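PDB 4TME: ethanolamine utilization protein EutL from Clostridium perfringens E str. JGS1987, which builds trimeric units of the bacterial microcompartment shell and binds ethanolamine, which probably controls opening of the pore by an allosteric effect. Local coordinates for residues Val13-Asn18 with Ala93-Gly98; Thr49-Ala54 with Gly85-Pro90; Ser136-Ile141 with Gly186-Gly191; Leu150-Leu155 with Asp201-Ala206; Glu156-Leu161 with Cys173-Pro178. All coordinates share one frame; numbering follows the deposited sequence.

How the contacts relate
From the N terminus, strand 10-16 opens contact 1, whose loop closes on helix 92-106. Within that loop contact 2 sets helix 44-57 against strand 83-89, and the two contacts touch where Gly98 lies near Ala54 and Leu87. Both belong to the four-stranded sheet of the first half. Farther along the chain, contact 3 joins helix 133-139 to strand 185-191, and contact 4 crosses it, running from strand 146-152 to helix 193-212. Contact 5 lies within the loops of both, tying helix 154-167 to strand 171-176. Contacts 3, 4 and 5 share the other sheet; the centres of contacts 1 and 4 are about 35 Å apart.

Contact 1 of 5, residues Val13-Asn18 with Ala93-Gly98; sequences VKIISN and AEVRSG
Strand 13-16 passes helix segment 93-98 with Ile15 and Val95 as the nearest backbone pair, their CA atoms 7.4 Å apart, a spacing bridged mainly by the Ile15 and Val95 side chains. Ile15 points from the strand toward the helix and does all the touching on its side. Its CG1 branch leaves CB beside the backbone N (chi1 -73°) and runs on fully extended, which carries CD1 across to the helix backbone. Ile15 and Val95 reach toward each other, and Ile15 CG1 comes within 3.8 Å of Val95 CG1. Val95 is modelled in two conformers, so the exact approach of its CG1 is uncertain. The outer methyl turns to the next residue: Ile15 CD1 lies 3.8 Å from Arg96 CB and 3.9 Å from Arg96 CA. Arg96 offers only the root of its side chain, since the extended remainder leads its guanidinium group away.

In the BMC domain, as here, helices pack on one face of an antiparallel sheet. Strand 10-16 is outermost in that sheet within the chain, held to strand 35-41 by backbone hydrogen bonds that pair Lys14 with Leu38 and Ile16 with Leu36. Ile15 also touches Leu99, one helical turn after Val95, and Phe217 of the second subunit. Ile16 points away from the helix and packs on Asp162 of the second subunit, while Lys14 NZ is bonded there to the carbonyls of Asn213 and Gly216.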
# COMPACT_ATOMS: atom_id res chain seq x y z
N VAL C 13 9.14 -1.39 -21.93
CA VAL C 13 10.09 -0.30 -22.13
C VAL C 13 9.55 0.61 -23.21
O VAL C 13 9.14 0.13 -24.27
CB VAL C 13 11.49 -0.79 -22.56
CG1 VAL C 13 12.47 0.38 -22.61
CG2 VAL C 13 12.00 -1.85 -21.65
N LYS C 14 9.59 1.91 -22.98
CA LYS C 14 9.13 2.87 -23.99
C LYS C 14 9.87 4.19 -23.88
O LYS C 14 10.44 4.52 -22.82
CB LYS C 14 7.61 3.14 -23.86
CG LYS C 14 6.70 2.01 -24.24
CD LYS C 14 6.70 1.85 -25.79
CE LYS C 14 6.34 0.47 -26.17
NZ LYS C 14 6.19 0.38 -27.65
N ILE C 15 9.88 4.95 -24.98
CA ILE C 15 10.45 6.29 -24.97
C ILE C 15 9.36 7.32 -25.27
O ILE C 15 8.48 7.07 -26.10
CB ILE C 15 11.61 6.43 -25.99
CG1 ILE C 15 12.83 5.68 -25.45
CG2 ILE C 15 11.96 7.92 -26.25
CD1 ILE C 15 14.03 5.68 -26.39
N ILE C 16 9.41 8.43 -24.55
CA ILE C 16 8.66 9.64 -24.86
C ILE C 16 9.63 10.70 -25.37
O ILE C 16 10.52 11.14 -24.63
CB ILE C 16 7.90 10.21 -23.62
CG1 ILE C 16 6.79 9.27 -23.18
CG2 ILE C 16 7.35 11.62 -23.91
CD1 ILE C 16 6.18 9.64 -21.81
N SER C 17 9.50 11.10 -26.63
CA SER C 17 10.37 12.17 -27.13
C SER C 17 9.60 13.48 -26.95
O SER C 17 8.37 13.50 -27.01
CB SER C 17 10.76 11.93 -28.58
OG SER C 17 9.62 11.75 -29.37
N ASN C 18 10.33 14.55 -26.68
CA ASN C 18 9.74 15.88 -26.61
C ASN C 18 8.57 15.86 -25.63
O ASN C 18 7.42 16.07 -26.01
CB ASN C 18 9.30 16.33 -27.99
CG ASN C 18 10.43 16.25 -29.02
OD1 ASN C 18 11.54 16.73 -28.78
ND2 ASN C 18 10.15 15.61 -30.16
N ALA C 93 18.14 9.94 -28.20
CA ALA C 93 19.33 9.10 -28.32
C ALA C 93 19.95 8.80 -26.95
O ALA C 93 20.35 7.68 -26.67
CB ALA C 93 20.36 9.74 -29.23
N GLU C 94 20.02 9.80 -26.08
CA GLU C 94 20.61 9.56 -24.76
C GLU C 94 19.71 8.66 -23.90
O GLU C 94 20.21 7.76 -23.23
CB GLU C 94 20.89 10.88 -24.03
CG GLU C 94 22.11 11.65 -24.59
CD GLU C 94 23.44 10.88 -24.52
OE1 GLU C 94 24.38 11.21 -25.30
OE2 GLU C 94 23.58 9.96 -23.68
N VAL C 95 18.41 8.92 -23.93
CA VAL C 95 17.45 8.06 -23.25
C VAL C 95 17.60 6.62 -23.73
O VAL C 95 17.71 5.70 -22.93
CB VAL C 95 16.03 8.54 -23.47
CG1 VAL C 95 15.02 7.50 -23.00
CG2 VAL C 95 15.84 9.86 -22.74
N ARG C 96 17.64 6.44 -25.05
CA ARG C 96 17.77 5.12 -25.65
C ARG C 96 19.05 4.42 -25.15
O ARG C 96 19.04 3.24 -24.80
CB ARG C 96 17.76 5.30 -27.17
CG ARG C 96 17.69 4.10 -28.05
CD ARG C 96 17.86 4.73 -29.45
NE ARG C 96 17.63 3.90 -30.61
CZ ARG C 96 18.47 2.98 -31.05
NH1 ARG C 96 19.58 2.72 -30.36
NH2 ARG C 96 18.19 2.30 -32.17
N SER C 97 20.16 5.16 -25.05
CA SER C 97 21.41 4.59 -24.57
C SER C 97 21.26 4.19 -23.10
O SER C 97 21.69 3.10 -22.68
CB SER C 97 22.55 5.61 -24.76
OG SER C 97 23.75 5.12 -24.21
N GLY C 98 20.59 5.04 -22.34
CA GLY C 98 20.33 4.75 -20.94
C GLY C 98 19.47 3.50 -20.73
O GLY C 98 19.76 2.67 -19.86

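Contact 2 of 5, residues Thr49-Ala54 with Gly85-Pro90; sequences TALDEA and GILAGP
Ala54, which faces Leu87 across this contact, is held in its helix by a backbone bond from Ala54 N to Ala50 O of 2.9 Å. No polar bond joins the two segments; a helix of the first BMC domain is laid on the antiparallel sheet by aliphatic packing. Helix segment 49-54 runs nearly parallel to strand 85-89, their axes 9.9 Å apart and inclined by 7°.

Leu51 carries most of the helix side of the contact, and its two methyls do different work. Leu51 CD1 rests 3.9 Å from Gly85 CA, directly against the strand backbone where glycine has no side chain to keep it off. Leu51 CD2 reaches along to Leu87, 3.8 Å from Leu87 CD2 and 3.9 Å from Leu87 CG. Both leucines set CG beside the backbone N and continue with an extended chi2, and their side chains cross obliquely.

Strand 83-89 lies between strands 35-41 and 61-67, which makes this an interior part of the sheet. Ile86 points away from the helix and packs on Met158 of the second subunit, while Leu87, next along the strand, turns toward the helix. On the far side of the helix, the Asp52 carboxylate is bonded to the backbone N atoms of Gly132 and Leu135, linking helix 44-57 to the region around the start of helix 133-139. One turn on from Leu51, the contact finishes with the methyl Ala54 CB, 4.1 Å from Leu87 CD1.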
# COMPACT_ATOMS: atom_id res chain seq x y z
N THR C 49 18.92 -0.64 -9.12
CA THR C 49 20.36 -0.78 -9.29
C THR C 49 20.71 -0.59 -10.77
O THR C 49 21.75 0.02 -11.11
CB THR C 49 20.85 -2.17 -8.79
OG1 THR C 49 20.42 -2.36 -7.44
CG2 THR C 49 22.37 -2.27 -8.82
N ALA C 50 19.87 -1.14 -11.65
CA ALA C 50 20.08 -1.01 -13.10
C ALA C 50 19.95 0.43 -13.59
O ALA C 50 20.71 0.86 -14.47
CB ALA C 50 19.11 -1.90 -13.83
N LEU C 51 18.97 1.16 -13.05
CA LEU C 51 18.79 2.57 -13.39
C LEU C 51 20.00 3.40 -12.95
O LEU C 51 20.43 4.32 -13.65
CB LEU C 51 17.52 3.12 -12.73
CG LEU C 51 16.21 2.56 -13.33
CD1 LEU C 51 15.04 2.83 -12.39
CD2 LEU C 51 15.97 3.16 -14.72
N ASP C 52 20.56 3.08 -11.79
CA ASP C 52 21.79 3.72 -11.37
C ASP C 52 22.93 3.42 -12.35
O ASP C 52 23.70 4.31 -12.72
CB ASP C 52 22.16 3.27 -9.95
CG ASP C 52 23.36 4.02 -9.41
OD1 ASP C 52 23.24 5.26 -9.28
OD2 ASP C 52 24.39 3.40 -9.11
N GLU C 53 23.01 2.18 -12.81
CA GLU C 53 24.01 1.83 -13.80
C GLU C 53 23.80 2.66 -15.07
O GLU C 53 24.78 3.11 -15.69
CB GLU C 53 23.95 0.33 -14.08
CG GLU C 53 25.05 -0.20 -14.96
CD GLU C 53 26.43 -0.19 -14.30
OE1 GLU C 53 26.59 -0.43 -13.07
OE2 GLU C 53 27.36 0.07 -15.04
N ALA C 54 22.54 2.88 -15.47
CA ALA C 54 22.24 3.69 -16.66
C ALA C 54 22.80 5.12 -16.54
O ALA C 54 23.27 5.68 -17.52
CB ALA C 54 20.75 3.75 -16.92
N GLY C 85 10.26 2.83 -13.52
CA GLY C 85 11.41 3.71 -13.51
C GLY C 85 11.33 4.68 -14.68
O GLY C 85 10.86 4.29 -15.76
N ILE C 86 11.72 5.93 -14.47
CA ILE C 86 11.77 6.91 -15.55
C ILE C 86 13.12 7.59 -15.59
O ILE C 86 13.58 8.19 -14.60
CB ILE C 86 10.66 7.99 -15.41
CG1 ILE C 86 9.29 7.33 -15.37
CG2 ILE C 86 10.72 8.98 -16.62
CD1 ILE C 86 8.10 8.28 -15.23
N LEU C 87 13.77 7.45 -16.74
CA LEU C 87 15.00 8.16 -17.06
C LEU C 87 14.66 9.42 -17.84
O LEU C 87 13.73 9.41 -18.63
CB LEU C 87 15.93 7.29 -17.91
CG LEU C 87 16.49 6.03 -17.26
CD1 LEU C 87 17.21 5.22 -18.34
CD2 LEU C 87 17.45 6.40 -16.16
N ALA C 88 15.41 10.49 -17.61
CA ALA C 88 15.24 11.71 -18.41
C ALA C 88 16.60 12.15 -18.96
O ALA C 88 17.63 12.04 -18.30
CB ALA C 88 14.60 12.83 -17.60
N GLY C 89 16.57 12.66 -20.18
CA GLY C 89 17.79 13.13 -20.81
C GLY C 89 17.45 14.17 -21.86
O GLY C 89 16.29 14.44 -22.12
N PRO C 90 18.48 14.75 -22.48
CA PRO C 90 18.34 15.86 -23.42
C PRO C 90 17.84 15.45 -24.79
O PRO C 90 17.43 16.31 -25.56
CB PRO C 90 19.77 16.40 -23.54
CG PRO C 90 20.63 15.24 -23.23
CD PRO C 90 19.90 14.50 -22.14

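Contact 3 of 5, residues Ser136-Ile141 with Gly186-Gly191; sequences SKTAGI and GALLTG
No ring or other flat side chain meets across this contact: Thr138, Ala139 and Ile141 touch Leu188 and Thr190 through methyl groups and one hydroxyl. Leu188 CD1 is the point of contact with the end of the helix, 3.9 Å from Thr138 CG2 and 4.2 Å from Ala139 CB. The Thr138 side chain lies roughly perpendicular to that of Leu188, and its methyl faces the leucine while its hydroxyl is bonded back to Tyr134 O, a turn earlier in the helix.

Two residues farther along the strand, Ile141 and Thr190 lie alongside one another, pointing opposite ways. With chi1 at 64°, Ile141 CG1 takes the crowded position between backbone N and carbonyl carbon, and both branches of the side chain then reach the threonine. Ile141 CD1 ends 3.8 Å from Thr190 OG1, and Ile141 CG2 lies 3.9 Å from Thr190 CG2. The Thr190 hydroxyl has its polar partner in Ala146 O, on the neighbouring strand.

The turn that brings Ile141 over the strand is set by Gly140, whose phi is 72°. Ile141 N bonds to Ser136 O at 3.0 Å. A weak bond of 3.2 Å joins Gly140 N to Lys137 O. Leu188 also packs on Phe176 of an ethanolamine pocket, and its side chain is about 8 Å from a bound ethanolamine. The chain thus leaves helix 133-139 through a Schellman motif, with the end of that helix set against the six-stranded antiparallel sheet that holds strand 185-191.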
# COMPACT_ATOMS: atom_id res chain seq x y z
N SER C 136 23.86 7.27 -5.42
CA SER C 136 24.70 8.14 -4.58
C SER C 136 23.84 9.28 -4.00
O SER C 136 23.97 9.62 -2.83
CB SER C 136 25.90 8.70 -5.36
OG SER C 136 25.48 9.51 -6.44
N LYS C 137 22.94 9.85 -4.80
CA LYS C 137 22.05 10.88 -4.26
C LYS C 137 21.08 10.31 -3.24
O LYS C 137 20.83 10.94 -2.22
CB LYS C 137 21.26 11.58 -5.37
CG LYS C 137 22.06 12.67 -6.06
CD LYS C 137 21.39 13.15 -7.35
CE LYS C 137 22.27 14.14 -8.10
NZ LYS C 137 23.60 13.57 -8.48
N THR C 138 20.56 9.12 -3.50
CA THR C 138 19.63 8.46 -2.59
C THR C 138 20.33 8.22 -1.24
O THR C 138 19.73 8.38 -0.16
CB THR C 138 19.12 7.11 -3.16
OG1 THR C 138 18.47 7.33 -4.43
CG2 THR C 138 18.12 6.46 -2.22
N ALA C 139 21.59 7.84 -1.30
CA ALA C 139 22.35 7.53 -0.07
C ALA C 139 23.00 8.76 0.57
O ALA C 139 23.43 8.70 1.72
CB ALA C 139 23.42 6.50 -0.36
N GLY C 140 23.08 9.86 -0.15
CA GLY C 140 23.80 11.03 0.34
C GLY C 140 25.31 10.90 0.37
O GLY C 140 25.96 11.50 1.22
N ILE C 141 25.89 10.15 -0.57
CA ILE C 141 27.33 9.96 -0.64
C ILE C 141 27.82 10.49 -1.96
O ILE C 141 27.02 10.85 -2.83
CB ILE C 141 27.73 8.48 -0.49
CG1 ILE C 141 27.18 7.66 -1.67
CG2 ILE C 141 27.22 7.94 0.85
CD1 ILE C 141 27.52 6.17 -1.63
N GLY C 186 15.01 -2.92 4.49
CA GLY C 186 16.46 -3.06 4.38
C GLY C 186 17.14 -1.71 4.44
O GLY C 186 16.64 -0.81 5.11
N ALA C 187 18.27 -1.56 3.75
CA ALA C 187 19.03 -0.32 3.85
C ALA C 187 20.09 -0.23 2.77
O ALA C 187 20.46 -1.24 2.16
CB ALA C 187 19.70 -0.20 5.22
N LEU C 188 20.57 0.98 2.59
CA LEU C 188 21.80 1.26 1.87
C LEU C 188 22.87 1.62 2.89
O LEU C 188 22.69 2.57 3.68
CB LEU C 188 21.65 2.42 0.89
CG LEU C 188 20.55 2.32 -0.17
CD1 LEU C 188 20.46 3.60 -1.01
CD2 LEU C 188 20.78 1.10 -1.06
N LEU C 189 23.97 0.87 2.89
CA LEU C 189 25.10 1.16 3.78
C LEU C 189 26.30 1.54 2.94
O LEU C 189 26.42 1.06 1.82
CB LEU C 189 25.47 -0.05 4.65
CG LEU C 189 24.30 -0.78 5.33
CD1 LEU C 189 24.81 -1.96 6.15
CD2 LEU C 189 23.51 0.18 6.22
N THR C 190 27.19 2.37 3.46
CA THR C 190 28.39 2.73 2.69
C THR C 190 29.67 2.50 3.48
O THR C 190 29.66 2.43 4.70
CB THR C 190 28.34 4.19 2.19
OG1 THR C 190 29.38 4.40 1.21
CG2 THR C 190 28.54 5.20 3.33
N GLY C 191 30.77 2.39 2.74
CA GLY C 191 32.09 2.19 3.31
C GLY C 191 33.03 1.82 2.17
O GLY C 191 32.68 2.02 1.00

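Contact 4 of 5, residues Leu150-Leu155 with Asp201-Ala206; sequences LVAPPL and DAFAEA
Leu150 and Phe203 make the central contact, a CH-pi interaction in which Leu150 CB stands over the middle of the phenyl ring, 3.6 Å from its centroid and 4° off the normal. Phe203 CG is anti to the backbone N (chi1 -175°), which carries the ring from the helix across to the strand.

Apolar packing continues from there. The leucine methyls lie toward the root of the phenylalanine, Leu150 CD1 3.8 Å from Phe203 CD1 and Leu150 CD2 3.9 Å from Phe203 CB. At the far end of the ring, Ala152 CB approaches Phe203 CZ obliquely at 3.8 Å.

A polar atom also borders the ring: Val151 O lies near the ring plane at its edge, 3.6 Å from Phe203 CE2. The side chain of Val151 points away from the helix and touches ethanolamine, while Phe203 also meets Ala160 of helix 154-167.

Strand 150-152 and helix segment 201-206 run almost parallel, axes 9.5 Å apart. Such helix-on-sheet packing belongs to the BMC fold, and here the strand separates the helix layer from the ethanolamine pocket that Val151 lines.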
# COMPACT_ATOMS: atom_id res chain seq x y z
N LEU C 150 20.96 -3.73 0.65
CA LEU C 150 20.50 -4.87 1.45
C LEU C 150 18.98 -4.86 1.54
O LEU C 150 18.41 -3.87 2.02
CB LEU C 150 21.11 -4.81 2.85
CG LEU C 150 22.63 -4.65 2.89
CD1 LEU C 150 23.15 -4.59 4.32
CD2 LEU C 150 23.32 -5.77 2.12
N VAL C 151 18.33 -5.92 1.07
CA VAL C 151 16.87 -6.01 1.10
C VAL C 151 16.42 -7.41 1.51
O VAL C 151 16.95 -8.39 1.03
CB VAL C 151 16.25 -5.67 -0.27
CG1 VAL C 151 14.72 -5.68 -0.19
CG2 VAL C 151 16.73 -4.31 -0.75
N ALA C 152 15.46 -7.48 2.42
CA ALA C 152 14.86 -8.76 2.79
C ALA C 152 13.46 -8.51 3.35
O ALA C 152 13.05 -7.37 3.51
CB ALA C 152 15.73 -9.49 3.82
N PRO C 153 12.71 -9.59 3.62
CA PRO C 153 11.39 -9.34 4.22
C PRO C 153 11.55 -8.70 5.61
O PRO C 153 12.65 -8.72 6.16
CB PRO C 153 10.76 -10.74 4.27
CG PRO C 153 11.48 -11.50 3.17
CD PRO C 153 12.90 -11.01 3.27
N PRO C 154 10.48 -8.13 6.17
CA PRO C 154 10.62 -7.21 7.32
C PRO C 154 11.45 -7.71 8.52
O PRO C 154 12.38 -7.00 8.88
CB PRO C 154 9.15 -6.96 7.71
CG PRO C 154 8.46 -7.03 6.36
CD PRO C 154 9.08 -8.21 5.71
N LEU C 155 11.12 -8.84 9.14
CA LEU C 155 11.86 -9.23 10.35
C LEU C 155 13.28 -9.67 9.99
O LEU C 155 14.24 -9.31 10.67
CB LEU C 155 11.10 -10.33 11.11
CG LEU C 155 11.76 -10.85 12.41
CD1 LEU C 155 10.69 -11.24 13.40
CD2 LEU C 155 12.67 -12.02 12.15
N ASP C 201 27.86 -10.04 2.92
CA ASP C 201 28.02 -11.45 3.30
C ASP C 201 27.31 -11.71 4.63
O ASP C 201 26.62 -12.72 4.79
CB ASP C 201 29.50 -11.82 3.43
CG ASP C 201 30.24 -11.86 2.09
OD1 ASP C 201 29.59 -11.84 1.01
OD2 ASP C 201 31.49 -11.91 2.14
N ALA C 202 27.49 -10.79 5.58
CA ALA C 202 26.88 -10.92 6.90
C ALA C 202 25.36 -10.83 6.83
O ALA C 202 24.65 -11.57 7.53
CB ALA C 202 27.42 -9.87 7.83
N PHE C 203 24.85 -9.91 5.99
CA PHE C 203 23.41 -9.75 5.79
C PHE C 203 22.84 -11.05 5.24
O PHE C 203 21.85 -11.57 5.75
CB PHE C 203 23.13 -8.55 4.85
CG PHE C 203 21.66 -8.23 4.68
CD1 PHE C 203 21.01 -7.42 5.60
CD2 PHE C 203 20.95 -8.70 3.59
CE1 PHE C 203 19.66 -7.12 5.45
CE2 PHE C 203 19.60 -8.38 3.43
CZ PHE C 203 18.97 -7.60 4.36
N ALA C 204 23.46 -11.58 4.18
CA ALA C 204 22.97 -12.82 3.58
C ALA C 204 22.94 -13.97 4.60
O ALA C 204 21.96 -14.72 4.68
CB ALA C 204 23.84 -13.21 2.39
N GLU C 205 24.01 -14.10 5.37
CA GLU C 205 24.12 -15.18 6.35
C GLU C 205 23.02 -15.05 7.40
O GLU C 205 22.40 -16.05 7.80
CB GLU C 205 25.49 -15.17 7.02
CG GLU C 205 25.70 -16.34 7.98
CD GLU C 205 27.02 -16.26 8.71
OE1 GLU C 205 27.89 -15.46 8.31
OE2 GLU C 205 27.18 -17.01 9.70
N ALA C 206 22.75 -13.81 7.82
CA ALA C 206 21.74 -13.59 8.85
C ALA C 206 20.32 -13.87 8.33
O ALA C 206 19.49 -14.45 9.04
CB ALA C 206 21.83 -12.17 9.38

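Contact 5 of 5, residues Glu156-Leu161 with Cys173-Pro178; sequences EAMYAL and CEFFAP. With ETA (ethanolamine), chain J.
Met158 reaches out from its helix and sets its sulfur in the angle between Phe175 and Pro178. The side chain bends at both chi2 (-54°) and chi3 (-63°), and this curl brings its end nearer the strand. SD lies in the plane of the Phe175 ring at its edge, 3.6 Å from Phe175 CZ and 4.8 Å from the ring centroid, a Met-aromatic contact. Met158 CE, displaced from the ring plane, is 3.8 Å from Phe175 CZ, and on the proline side Met158 SD is 4.1 Å from Pro178 CD.

A second bump from the helix, Leu161 CD1, meets the same edge 4.0 Å from Phe175 CE1; Leu161 is modelled in two conformers, so this touch is less certain. The CE1 corner of the ring fits into the hollow between Met158 SD and Leu161 CD1, while Ala177 CA lies over one face of the ring, 3.7 Å above its plane and toward the rim.

Phe176, next in the strand, serves the ligand instead: ethanolamine CA rests over one face of its ring, 3.6 Å from Phe176 CG. Asp45 OD1 and Thr180 OG1 hydrogen-bond the same ethanolamine, and Pro178 O is bonded to Tyr64 OH of the third subunit. Upstream, a classic beta bulge sets Cys173 and Glu174 together opposite Leu188 of strand 185-191. One short strand thus packs on helix 154-167 of the second BMC domain and supplies an aromatic wall to the ethanolamine pocket.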
# COMPACT_ATOMS: atom_id res chain seq x y z
N GLU C 156 13.42 -10.45 8.92
CA GLU C 156 14.73 -10.87 8.46
C GLU C 156 15.62 -9.64 8.23
O GLU C 156 16.81 -9.64 8.61
CB GLU C 156 14.62 -11.67 7.13
CG GLU C 156 13.84 -12.96 7.22
CD GLU C 156 12.38 -12.80 6.82
OE1 GLU C 156 11.70 -11.92 7.38
OE2 GLU C 156 11.93 -13.58 5.94
N ALA C 157 15.05 -8.63 7.57
CA ALA C 157 15.82 -7.43 7.25
C ALA C 157 16.32 -6.73 8.52
O ALA C 157 17.46 -6.30 8.58
CB ALA C 157 14.98 -6.45 6.40
N MET C 158 15.47 -6.59 9.53
CA MET C 158 15.89 -5.91 10.76
C MET C 158 17.00 -6.67 11.49
O MET C 158 17.99 -6.10 11.94
CB MET C 158 14.69 -5.70 11.69
CG MET C 158 13.58 -4.77 11.10
SD MET C 158 14.12 -3.15 10.54
CE MET C 158 14.68 -2.51 12.10
N TYR C 159 16.81 -7.97 11.63
CA TYR C 159 17.80 -8.84 12.26
C TYR C 159 19.11 -8.81 11.50
O TYR C 159 20.18 -8.67 12.08
CB TYR C 159 17.23 -10.26 12.33
CG TYR C 159 18.10 -11.28 12.99
CD1 TYR C 159 18.08 -11.44 14.37
CD2 TYR C 159 18.91 -12.13 12.25
CE1 TYR C 159 18.85 -12.39 14.98
CE2 TYR C 159 19.69 -13.09 12.85
CZ TYR C 159 19.65 -13.22 14.22
OH TYR C 159 20.43 -14.17 14.82
N ALA C 160 19.02 -8.93 10.18
CA ALA C 160 20.21 -9.06 9.35
C ALA C 160 20.94 -7.73 9.17
O ALA C 160 22.16 -7.70 9.01
CB ALA C 160 19.82 -9.68 8.00
N LEU C 161 20.20 -6.62 9.17
CA LEU C 161 20.81 -5.30 9.15
C LEU C 161 21.68 -5.08 10.39
O LEU C 161 22.81 -4.58 10.30
CB LEU C 161 19.74 -4.21 9.06
CG LEU C 161 19.19 -3.86 7.68
CD1 LEU C 161 18.17 -2.74 7.80
CD2 LEU C 161 20.30 -3.48 6.69
N CYS C 173 23.17 4.86 5.48
CA CYS C 173 22.84 5.98 4.60
C CYS C 173 21.34 6.19 4.44
O CYS C 173 20.84 7.31 4.56
CB CYS C 173 23.46 5.76 3.23
SG CYS C 173 25.21 5.71 3.33
N GLU C 174 20.62 5.10 4.16
CA GLU C 174 19.19 5.15 3.95
C GLU C 174 18.55 3.88 4.49
O GLU C 174 19.05 2.78 4.23
CB GLU C 174 18.86 5.31 2.46
CG GLU C 174 17.38 5.44 2.15
CD GLU C 174 16.89 6.87 2.26
OE1 GLU C 174 16.29 7.36 1.27
OE2 GLU C 174 17.08 7.51 3.32
N PHE C 175 17.49 4.04 5.27
CA PHE C 175 16.78 2.93 5.90
C PHE C 175 15.47 2.74 5.17
O PHE C 175 14.71 3.70 5.03
CB PHE C 175 16.55 3.26 7.39
CG PHE C 175 15.75 2.24 8.15
CD1 PHE C 175 16.15 0.92 8.19
CD2 PHE C 175 14.63 2.63 8.90
CE1 PHE C 175 15.42 -0.02 8.93
CE2 PHE C 175 13.91 1.70 9.64
CZ PHE C 175 14.31 0.38 9.66
N PHE C 176 15.20 1.54 4.68
CA PHE C 176 13.92 1.23 4.05
C PHE C 176 13.03 0.62 5.12
O PHE C 176 13.15 -0.58 5.40
CB PHE C 176 14.07 0.24 2.89
CG PHE C 176 15.18 0.58 1.92
CD1 PHE C 176 15.29 1.84 1.38
CD2 PHE C 176 16.08 -0.40 1.54
CE1 PHE C 176 16.31 2.12 0.45
CE2 PHE C 176 17.10 -0.13 0.63
CZ PHE C 176 17.21 1.13 0.10
N ALA C 177 12.19 1.42 5.75
CA ALA C 177 11.45 0.94 6.92
C ALA C 177 10.32 -0.01 6.52
O ALA C 177 9.57 0.28 5.58
CB ALA C 177 10.89 2.11 7.71
N PRO C 178 10.14 -1.11 7.28
CA PRO C 178 9.13 -2.10 6.88
C PRO C 178 7.72 -1.66 7.20
O PRO C 178 7.49 -1.22 8.33
CB PRO C 178 9.49 -3.33 7.72
CG PRO C 178 10.21 -2.79 8.89
CD PRO C 178 11.00 -1.61 8.35
CA ETA J . 13.44 -0.72 -0.90
N ETA J . 13.13 -0.85 -2.30
C ETA J . 13.33 -2.08 -0.26
O ETA J . 11.97 -2.50 -0.24